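Local coordinates for protein IclR transcriptional regulator (Thermotoga maritima, PDB 1MKM) that probably binds DNA through a winged helix-turn-helix domain and regulates transcription as a member of the IclR family, at the interface of chains A and B. Sequence-based numbering; all coordinates share one arbitrary frame. Chains: chain A/B, IclR transcriptional regulator.

Contact 1: the interface of chains A and B. Residues chain A 11, 14-15, 18, 67; chain B 11, 52, 70.
A:Phe11 packs against two phenyl rings of chain B and forms one half of the apolar centre. Its CD2 comes within 3.5 Å of CE1 of B:Phe52, and A:Phe11 CE2 stands over one face of the B:Phe52 ring, displaced toward the rim. The two ring planes are inclined by about 43°, so the pair is a tilted rim-on-face packing and not a parallel stack. B:Phe11 reaches toward A:Phe11 tip to tip, its CE1 3.7 Å from CE2 of A:Phe11. The same residue thus contributes from both chains, and CE2 of A:Phe11 is wedged between two partner rings.

The other half is the ring of B:Tyr70, laid into a groove of aliphatic side chains. CG2 of A:Val18 lies 4.1 Å above the ring plane, over its centre, while CG1 of the same valine is 3.7 Å from B:Tyr70 CD1. Along the CD2-CE2 edge, and on the same side of the ring plane as A:Val18, A:Leu14 presents CD1 at 3.4 Å from CE2; its CG is anti to the backbone N (chi1 -160°), which sends that methyl toward the tyrosine. Nearer the ring's root, A:Leu67 CD2 meets B:Tyr70 CD2 at 3.7 Å. One face and one edge are therefore gripped by branched residues, which should restrict the ring's rotation.

At the polar rim, the phenol OH of B:Tyr70 donates a hydrogen bond to the carboxylate OD1 of A:Asp15. The modelled length of 2.4 Å is unusually short and should not be read as a measure of strength. OD1 lies in the ring plane, at its edge, and accepts through its anti lone pair, with carboxylate and ring planes 43° apart.

In the fold, A:Phe11, A:Leu14, A:Asp15 and A:Val18 line helix 7-19 of the helix-turn-helix domain. B:Tyr70 and A:Leu67 come from the helices starting at residue 66, and B:Phe52 precedes strand 53-55.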
ATOM      1  N   PHE A  11       0.319   4.572 -35.382  1.00 41.83           N
ATOM      2  CA  PHE A  11       1.054   4.965 -34.181  1.00 49.58           C
ATOM      3  C   PHE A  11       2.415   5.537 -34.531  1.00 47.12           C
ATOM      4  O   PHE A  11       2.962   6.354 -33.794  1.00 62.15           O
ATOM      5  CB  PHE A  11       1.222   3.781 -33.228  1.00 32.64           C
ATOM      6  CG  PHE A  11      -0.061   3.274 -32.684  1.00 40.91           C
ATOM      7  CD1 PHE A  11      -0.656   2.133 -33.216  1.00 44.38           C
ATOM      8  CD2 PHE A  11      -0.712   3.962 -31.666  1.00 39.26           C
ATOM      9  CE1 PHE A  11      -1.882   1.685 -32.744  1.00 42.30           C
ATOM     10  CE2 PHE A  11      -1.931   3.530 -31.186  1.00 45.49           C
ATOM     11  CZ  PHE A  11      -2.524   2.387 -31.725  1.00 48.61           C
ATOM     12  N   LEU A  14       1.830   8.967 -35.363  1.00 48.40           N
ATOM     13  CA  LEU A  14       1.475   9.629 -34.117  1.00 53.18           C
ATOM     14  C   LEU A  14       2.761   9.901 -33.341  1.00 49.55           C
ATOM     15  O   LEU A  14       2.940  10.983 -32.782  1.00 50.47           O
ATOM     16  CB  LEU A  14       0.520   8.748 -33.294  1.00 43.63           C
ATOM     17  CG  LEU A  14      -0.355   9.380 -32.193  1.00 46.74           C
ATOM     18  CD1 LEU A  14      -0.151   8.662 -30.860  1.00 45.94           C
ATOM     19  CD2 LEU A  14      -0.038  10.829 -32.048  1.00 34.13           C
ATOM     20  N   ASP A  15       3.659   8.918 -33.317  1.00 50.07           N
ATOM     21  CA  ASP A  15       4.924   9.046 -32.606  1.00 43.10           C
ATOM     22  C   ASP A  15       5.738  10.195 -33.170  1.00 42.39           C
ATOM     23  O   ASP A  15       6.308  10.990 -32.431  1.00 49.02           O
ATOM     24  CB  ASP A  15       5.742   7.747 -32.691  1.00 54.06           C
ATOM     25  CG  ASP A  15       6.827   7.667 -31.615  1.00 57.50           C
ATOM     26  OD1 ASP A  15       6.473   7.570 -30.417  1.00 48.63           O
ATOM     27  OD2 ASP A  15       8.029   7.704 -31.967  1.00 51.77           O
ATOM     28  N   VAL A  18       4.156  13.665 -31.999  1.00 46.04           N
ATOM     29  CA  VAL A  18       4.358  13.930 -30.594  1.00 39.96           C
ATOM     30  C   VAL A  18       5.809  14.304 -30.286  1.00 49.32           C
ATOM     31  O   VAL A  18       6.067  15.176 -29.449  1.00 42.95           O
ATOM     32  CB  VAL A  18       3.968  12.705 -29.725  1.00 51.65           C
ATOM     33  CG1 VAL A  18       4.225  13.013 -28.252  1.00 45.37           C
ATOM     34  CG2 VAL A  18       2.511  12.344 -29.935  1.00 36.06           C
ATOM     35  N   LEU A  67      -3.684  13.652 -25.531  1.00 40.08           N
ATOM     36  CA  LEU A  67      -2.501  12.920 -25.085  1.00 42.26           C
ATOM     37  C   LEU A  67      -2.165  13.303 -23.640  1.00 36.82           C
ATOM     38  O   LEU A  67      -1.643  12.496 -22.877  1.00 40.57           O
ATOM     39  CB  LEU A  67      -1.318  13.218 -26.014  1.00 34.40           C
ATOM     40  CG  LEU A  67      -1.543  12.594 -27.379  1.00 32.61           C
ATOM     41  CD1 LEU A  67      -0.704  13.303 -28.429  1.00 47.48           C
ATOM     42  CD2 LEU A  67      -1.230  11.089 -27.296  1.00 40.85           C
TER
ATOM     43  N   PHE B  11      -8.156   2.734 -31.926  1.00 68.25           N
ATOM     44  CA  PHE B  11      -8.302   3.815 -30.958  1.00 65.49           C
ATOM     45  C   PHE B  11      -9.523   3.737 -30.054  1.00 63.02           C
ATOM     46  O   PHE B  11      -9.639   4.498 -29.101  1.00 67.33           O
ATOM     47  CB  PHE B  11      -8.249   5.156 -31.684  1.00 55.36           C
ATOM     48  CG  PHE B  11      -6.881   5.490 -32.185  1.00 62.63           C
ATOM     49  CD1 PHE B  11      -5.870   5.824 -31.290  1.00 67.17           C
ATOM     50  CD2 PHE B  11      -6.578   5.406 -33.538  1.00 60.07           C
ATOM     51  CE1 PHE B  11      -4.579   6.063 -31.733  1.00 65.85           C
ATOM     52  CE2 PHE B  11      -5.295   5.639 -33.996  1.00 60.77           C
ATOM     53  CZ  PHE B  11      -4.288   5.970 -33.089  1.00 70.84           C
ATOM     54  N   PHE B  52       1.694   0.986 -25.380  1.00 52.44           N
ATOM     55  CA  PHE B  52       0.439   1.606 -24.962  1.00 49.38           C
ATOM     56  C   PHE B  52      -0.253   0.756 -23.931  1.00 49.17           C
ATOM     57  O   PHE B  52      -1.071   1.235 -23.145  1.00 45.49           O
ATOM     58  CB  PHE B  52      -0.489   1.810 -26.165  1.00 46.30           C
ATOM     59  CG  PHE B  52      -0.031   2.903 -27.081  1.00 52.09           C
ATOM     60  CD1 PHE B  52       0.868   2.637 -28.114  1.00 44.53           C
ATOM     61  CD2 PHE B  52      -0.419   4.213 -26.856  1.00 32.70           C
ATOM     62  CE1 PHE B  52       1.381   3.677 -28.907  1.00 40.14           C
ATOM     63  CE2 PHE B  52       0.089   5.247 -27.639  1.00 37.27           C
ATOM     64  CZ  PHE B  52       0.991   4.979 -28.665  1.00 38.68           C
ATOM     65  N   TYR B  70       3.839  10.421 -23.689  1.00 41.43           N
ATOM     66  CA  TYR B  70       3.271  11.324 -24.694  1.00 36.34           C
ATOM     67  C   TYR B  70       2.728  12.602 -24.068  1.00 35.75           C
ATOM     68  O   TYR B  70       2.950  13.700 -24.579  1.00 39.90           O
ATOM     69  CB  TYR B  70       2.170  10.615 -25.494  1.00 25.92           C
ATOM     70  CG  TYR B  70       2.696   9.755 -26.621  1.00 38.11           C
ATOM     71  CD1 TYR B  70       4.070   9.636 -26.853  1.00 37.04           C
ATOM     72  CD2 TYR B  70       1.816   9.053 -27.467  1.00 42.25           C
ATOM     73  CE1 TYR B  70       4.555   8.847 -27.891  1.00 40.16           C
ATOM     74  CE2 TYR B  70       2.290   8.259 -28.501  1.00 33.45           C
ATOM     75  CZ  TYR B  70       3.655   8.161 -28.708  1.00 44.46           C
ATOM     76  OH  TYR B  70       4.136   7.388 -29.723  1.00 37.90           O
TER

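Contact 2: the interface of chains A and B. Residues chain A 18, 20-22, 62-64; chain B 73-74, 77.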
ATOM      1  N   VAL A  18       4.156  13.665 -31.999  1.00 46.04           N
ATOM      2  CA  VAL A  18       4.358  13.930 -30.594  1.00 39.96           C
ATOM      3  C   VAL A  18       5.809  14.304 -30.286  1.00 49.32           C
ATOM      4  O   VAL A  18       6.067  15.176 -29.449  1.00 42.95           O
ATOM      5  CB  VAL A  18       3.968  12.705 -29.725  1.00 51.65           C
ATOM      6  CG1 VAL A  18       4.225  13.013 -28.252  1.00 45.37           C
ATOM      7  CG2 VAL A  18       2.511  12.344 -29.935  1.00 36.06           C
ATOM      8  N   ASN A  20       7.947  15.620 -32.412  1.00 55.68           N
ATOM      9  CA  ASN A  20       8.395  16.692 -33.285  1.00 49.03           C
ATOM     10  C   ASN A  20       8.081  18.013 -32.628  1.00 57.68           C
ATOM     11  O   ASN A  20       6.912  18.317 -32.351  1.00 59.50           O
ATOM     12  CB  ASN A  20       7.707  16.610 -34.653  1.00 46.88           C
ATOM     13  CG  ASN A  20       7.838  17.897 -35.442  1.00 57.39           C
ATOM     14  OD1 ASN A  20       8.777  18.675 -35.225  1.00 61.40           O
ATOM     15  ND2 ASN A  20       6.904  18.134 -36.361  1.00 52.43           N
ATOM     16  N   PRO A  21       9.128  18.821 -32.368  1.00 50.60           N
ATOM     17  CA  PRO A  21       9.007  20.139 -31.731  1.00 54.58           C
ATOM     18  C   PRO A  21       8.184  21.117 -32.539  1.00 38.49           C
ATOM     19  O   PRO A  21       7.472  21.928 -31.980  1.00 51.54           O
ATOM     20  CB  PRO A  21      10.461  20.582 -31.558  1.00 57.76           C
ATOM     21  CG  PRO A  21      11.155  19.918 -32.715  1.00 66.80           C
ATOM     22  CD  PRO A  21      10.533  18.532 -32.714  1.00 55.73           C
ATOM     23  N   GLY A  22       8.280  21.026 -33.856  1.00 43.50           N
ATOM     24  CA  GLY A  22       7.518  21.898 -34.729  1.00 34.90           C
ATOM     25  C   GLY A  22       6.218  21.237 -35.159  1.00 41.72           C
ATOM     26  O   GLY A  22       5.572  20.529 -34.378  1.00 38.80           O
ATOM     27  N   VAL A  62      -0.118  19.574 -35.071  1.00 48.16           N
ATOM     28  CA  VAL A  62       0.684  19.549 -33.867  1.00 48.51           C
ATOM     29  C   VAL A  62      -0.018  18.556 -32.931  1.00 41.99           C
ATOM     30  O   VAL A  62      -1.185  18.233 -33.144  1.00 42.32           O
ATOM     31  CB  VAL A  62       0.741  20.996 -33.296  1.00 51.93           C
ATOM     32  CG1 VAL A  62      -0.181  21.144 -32.092  1.00 47.93           C
ATOM     33  CG2 VAL A  62       2.169  21.391 -33.032  1.00 47.39           C
ATOM     34  N   PRO A  63       0.685  18.028 -31.908  1.00 49.76           N
ATOM     35  CA  PRO A  63      -0.001  17.079 -31.014  1.00 45.51           C
ATOM     36  C   PRO A  63      -1.198  17.668 -30.256  1.00 49.19           C
ATOM     37  O   PRO A  63      -1.222  18.865 -29.941  1.00 46.83           O
ATOM     38  CB  PRO A  63       1.117  16.586 -30.086  1.00 33.25           C
ATOM     39  CG  PRO A  63       2.189  17.620 -30.196  1.00 42.02           C
ATOM     40  CD  PRO A  63       2.126  18.114 -31.604  1.00 45.91           C
ATOM     41  N   GLY A  64      -2.184  16.803 -29.993  1.00 49.49           N
ATOM     42  CA  GLY A  64      -3.410  17.178 -29.300  1.00 47.10           C
ATOM     43  C   GLY A  64      -3.452  17.070 -27.772  1.00 49.36           C
ATOM     44  O   GLY A  64      -2.658  16.371 -27.143  1.00 44.10           O
TER
ATOM     45  N   PHE B  73       5.508  14.978 -23.229  1.00 45.05           N
ATOM     46  CA  PHE B  73       6.035  15.595 -24.448  1.00 44.97           C
ATOM     47  C   PHE B  73       5.178  16.790 -24.878  1.00 46.76           C
ATOM     48  O   PHE B  73       5.698  17.825 -25.302  1.00 43.72           O
ATOM     49  CB  PHE B  73       6.059  14.578 -25.599  1.00 58.04           C
ATOM     50  CG  PHE B  73       7.372  13.865 -25.772  1.00 53.93           C
ATOM     51  CD1 PHE B  73       7.494  12.516 -25.456  1.00 58.29           C
ATOM     52  CD2 PHE B  73       8.478  14.530 -26.298  1.00 59.42           C
ATOM     53  CE1 PHE B  73       8.703  11.830 -25.668  1.00 58.04           C
ATOM     54  CE2 PHE B  73       9.692  13.859 -26.514  1.00 57.05           C
ATOM     55  CZ  PHE B  73       9.801  12.504 -26.197  1.00 51.00           C
ATOM     56  N   VAL B  74       3.860  16.641 -24.789  1.00 44.80           N
ATOM     57  CA  VAL B  74       2.966  17.725 -25.182  1.00 40.45           C
ATOM     58  C   VAL B  74       3.049  18.845 -24.138  1.00 42.65           C
ATOM     59  O   VAL B  74       3.157  20.007 -24.500  1.00 40.68           O
ATOM     60  CB  VAL B  74       1.503  17.252 -25.309  1.00 33.75           C
ATOM     61  CG1 VAL B  74       0.637  18.394 -25.787  1.00 31.41           C
ATOM     62  CG2 VAL B  74       1.406  16.078 -26.284  1.00 38.70           C
ATOM     63  N   ARG B  77       5.732  21.217 -24.395  1.00 44.33           N
ATOM     64  CA  ARG B  77       5.669  22.247 -25.428  1.00 47.27           C
ATOM     65  C   ARG B  77       5.221  23.616 -24.924  1.00 46.80           C
ATOM     66  O   ARG B  77       5.258  24.582 -25.681  1.00 45.80           O
ATOM     67  CB  ARG B  77       4.718  21.836 -26.548  1.00 55.70           C
ATOM     68  CG  ARG B  77       4.748  20.373 -26.918  1.00 45.59           C
ATOM     69  CD  ARG B  77       3.908  20.151 -28.154  1.00 50.62           C
ATOM     70  NE  ARG B  77       4.758  19.811 -29.279  1.00 50.60           N
ATOM     71  CZ  ARG B  77       4.714  20.408 -30.455  1.00 41.05           C
ATOM     72  NH1 ARG B  77       3.853  21.386 -30.687  1.00 58.61           N
ATOM     73  NH2 ARG B  77       5.564  20.044 -31.386  1.00 59.78           N
TER
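B:Arg77 reaches from chain B to meet A:Pro63 tip to tip and ends among backbone carbonyls of chain A. From CB the chain runs out nearly straight through CG (chi2 -172°) and then bends at chi3 (111°), which turns one face of the guanidinium toward the CG-CD edge of A:Pro63. CD is 3.7 Å from A:Pro63 CG, and NE approaches that same ring carbon to 3.5 Å. Next comes CZ, 3.6 Å from A:Pro63 CD, which sits over the centre of one guanidinium face. NH1 points toward CG2 of A:Val62, but the modelled separation is too tight to interpret. NH2 turns to the loop of residues 20-22 and donates to the carbonyl O of A:Gly22 at 3.0 Å, on a lone pair in the carbonyl plane and close to the guanidinium plane. A contact of NH2 with A:Asn20 O is modelled too short to be trusted, and the N-H points away from A:Pro21 O.

Nearer the chain B helix, B:Val74 CG2 packs on A:Pro63 CB at 3.8 Å, and the B:Phe73 side chain crosses that of A:Val18 at about a right angle, touching with its CB, 3.6 Å from CG1. Thus the partner's 66-75 helix and the residues just after it grip both the end of helix 7-19 and strand 61-63. The receiving loop is braced internally: A:Gly22 N donates to the side-chain OD1 of A:Asn20 at 2.8 Å, approaching from 57° out of the amide carbonyl plane.

The C-alpha centres of contacts 1 and 2 are about 10 Å apart, and A:Val18 belongs to both. On chain B the two are joined by one helix, 66-75, which supplies residues to each and leads on to the loop residue at the far end of contact 2. On chain A, helix 7-19 spans contact 1 and ends at contact 2. Together they form a continuous strip that would help fix one DNA-binding domain relative to the partner's domain and linker helix. Because the whole interface is not an exact two-fold, the geometry described need not recur with the chains exchanged.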